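Local coordinates for conserved domain protein (Streptococcus pneumoniae, PDB 2I7R), which is of unknown function but belongs to the glyoxalase/bleomycin resistance protein/dioxygenase superfamily, whose members are built from paired beta-alpha-beta-beta-beta modules, at residues Leu84-Leu89 with Leu102-Pro107. Sequence-based numbering, arbitrary orientation.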
loop_
_atom_site.group_PDB
_atom_site.type_symbol
_atom_site.label_atom_id
_atom_site.label_comp_id
_atom_site.label_asym_id
_atom_site.label_seq_id
_atom_site.Cartn_x
_atom_site.Cartn_y
_atom_site.Cartn_z
ATOM N N LEU A 84 14.167 0.987 -20.563
ATOM C CA LEU A 84 13.384 2.211 -20.347
ATOM C C LEU A 84 14.151 3.336 -19.658
ATOM O O LEU A 84 13.733 4.479 -19.722
ATOM C CB LEU A 84 12.114 1.926 -19.528
ATOM C CG LEU A 84 10.923 1.337 -20.272
ATOM C CD1 LEU A 84 9.841 0.976 -19.259
ATOM C CD2 LEU A 84 10.396 2.335 -21.340
ATOM N N GLY A 85 15.249 3.020 -18.979
ATOM C CA GLY A 85 15.973 4.045 -18.253
ATOM C C GLY A 85 15.443 4.311 -16.855
ATOM O O GLY A 85 15.745 5.349 -16.242
ATOM N N ILE A 86 14.659 3.378 -16.331
ATOM C CA ILE A 86 14.189 3.471 -14.938
ATOM C C ILE A 86 15.291 3.231 -13.892
ATOM O O ILE A 86 16.118 2.347 -14.073
ATOM C CB ILE A 86 13.050 2.488 -14.702
ATOM C CG1 ILE A 86 11.915 2.757 -15.722
ATOM C CG2 ILE A 86 12.584 2.558 -13.263
ATOM C CD1 ILE A 86 11.404 4.228 -15.707
ATOM N N LYS A 87 15.305 4.014 -12.813
ATOM C CA LYS A 87 16.294 3.831 -11.755
ATOM C C LYS A 87 16.078 2.498 -11.049
ATOM O O LYS A 87 15.041 2.286 -10.409
ATOM C CB LYS A 87 16.285 4.987 -10.744
ATOM C CG LYS A 87 17.332 4.866 -9.610
ATOM C CD LYS A 87 18.751 4.761 -10.176
ATOM C CE LYS A 87 19.891 4.672 -9.129
ATOM N NZ LYS A 87 21.104 3.968 -9.755
ATOM N N VAL A 88 17.068 1.617 -11.179
ATOM C CA VAL A 88 17.070 0.352 -10.483
ATOM C C VAL A 88 17.836 0.540 -9.191
ATOM O O VAL A 88 19.016 0.895 -9.207
ATOM C CB VAL A 88 17.664 -0.796 -11.334
ATOM C CG1 VAL A 88 17.799 -2.063 -10.494
ATOM C CG2 VAL A 88 16.774 -1.066 -12.563
ATOM N N LEU A 89 17.149 0.314 -8.076
ATOM C CA LEU A 89 17.721 0.499 -6.750
ATOM C C LEU A 89 18.500 -0.727 -6.246
ATOM O O LEU A 89 19.431 -0.566 -5.472
ATOM C CB LEU A 89 16.629 0.899 -5.738
ATOM C CG LEU A 89 15.925 2.239 -5.985
ATOM C CD1 LEU A 89 14.810 2.455 -4.993
ATOM C CD2 LEU A 89 16.925 3.419 -5.943
ATOM N N LEU A 102 13.745 -7.417 -7.328
ATOM C CA LEU A 102 14.248 -6.313 -8.129
ATOM C C LEU A 102 13.528 -5.081 -7.579
ATOM O O LEU A 102 12.294 -4.993 -7.634
ATOM C CB LEU A 102 13.867 -6.513 -9.600
ATOM C CG LEU A 102 14.037 -5.355 -10.586
ATOM C CD1 LEU A 102 15.530 -4.985 -10.702
ATOM C CD2 LEU A 102 13.424 -5.720 -11.955
ATOM N N LEU A 103 14.309 -4.154 -7.053
ATOM C CA LEU A 103 13.796 -2.926 -6.468
ATOM C C LEU A 103 14.003 -1.748 -7.391
ATOM O O LEU A 103 15.130 -1.497 -7.825
ATOM C CB LEU A 103 14.492 -2.672 -5.139
ATOM C CG LEU A 103 13.538 -3.374 -4.184
ATOM C CD1 LEU A 103 14.206 -4.510 -3.456
ATOM C CD2 LEU A 103 12.791 -2.371 -3.272
ATOM N N VAL A 104 12.917 -1.040 -7.705
ATOM C CA VAL A 104 13.004 0.070 -8.664
ATOM C C VAL A 104 12.422 1.363 -8.095
ATOM O O VAL A 104 11.520 1.324 -7.275
ATOM C CB VAL A 104 12.375 -0.286 -10.059
ATOM C CG1 VAL A 104 12.681 -1.727 -10.407
ATOM C CG2 VAL A 104 10.901 -0.082 -10.069
ATOM N N GLN A 105 12.975 2.500 -8.510
ATOM C CA GLN A 105 12.492 3.777 -8.040
ATOM C C GLN A 105 11.256 4.076 -8.844
ATOM O O GLN A 105 11.332 4.133 -10.076
ATOM C CB GLN A 105 13.536 4.883 -8.253
ATOM C CG GLN A 105 13.145 6.246 -7.653
ATOM C CD GLN A 105 12.858 6.147 -6.149
ATOM O OE1 GLN A 105 13.749 5.874 -5.327
ATOM N NE2 GLN A 105 11.603 6.345 -5.790
ATOM N N GLY A 106 10.115 4.229 -8.181
ATOM C CA GLY A 106 8.900 4.647 -8.915
ATOM C C GLY A 106 8.750 6.158 -8.827
ATOM O O GLY A 106 9.581 6.819 -8.165
ATOM N N PRO A 107 7.708 6.737 -9.492
ATOM C CA PRO A 107 7.539 8.212 -9.421
ATOM C C PRO A 107 7.076 8.661 -8.052
ATOM O O PRO A 107 6.534 7.841 -7.302
ATOM C CB PRO A 107 6.452 8.484 -10.463
ATOM C CG PRO A 107 5.614 7.231 -10.453
ATOM C CD PRO A 107 6.651 6.111 -10.313
#
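Leu89 lays its isobutyl group over the backbone and side chain of Gln105, CD1 lying 3.6 Å from the amide oxygen OE1. The two segments form the open end of the antiparallel hairpin of strands 88-94 and 100-105, in the second of two beta-alpha-beta-beta-beta modules of the glyoxalase fold. Here the chain leaves helix 74-84 through a Schellman motif, where a CB on Gly85 would jam against the carbonyl O of Leu84, and enters strand 88-94, outermost of its sheet within this chain. Val88 faces Val104 as a non-hydrogen-bonded pair, framed by two backbone bonds: Gln105 N to Lys87 O is 2.8 Å and almost straight (175°), whereas Leu89 N to Leu103 O, at 2.7 Å, is bent to 141°. Beta-branched valines suit such extended positions, and on their face helix 74-84 packs, with Tyr78 touching both Val88 and Leu102. CG1 of Val88, anti to the backbone N (chi1 173°), meets Leu102 CD1 at 3.7 Å, the two side chains crossing at about a right angle. CG2 of Ile86 reaches Gln105 O at 3.8 Å and brushes Val104 CB more loosely. At the corner of the chain Leu89 brings its CB to 4.2 Å from Leu103 CB, and both leucines pack on Val111 and on Val56 of the second subunit, a setting that favours leucine. The side chain of Lys87 meets Gln105 CB through its CB and CG, while its ammonium end leads away. Gln105 is bent at chi2, and its NE2 donates nearly in the amide plane to Gly106 O at 3.2 Å.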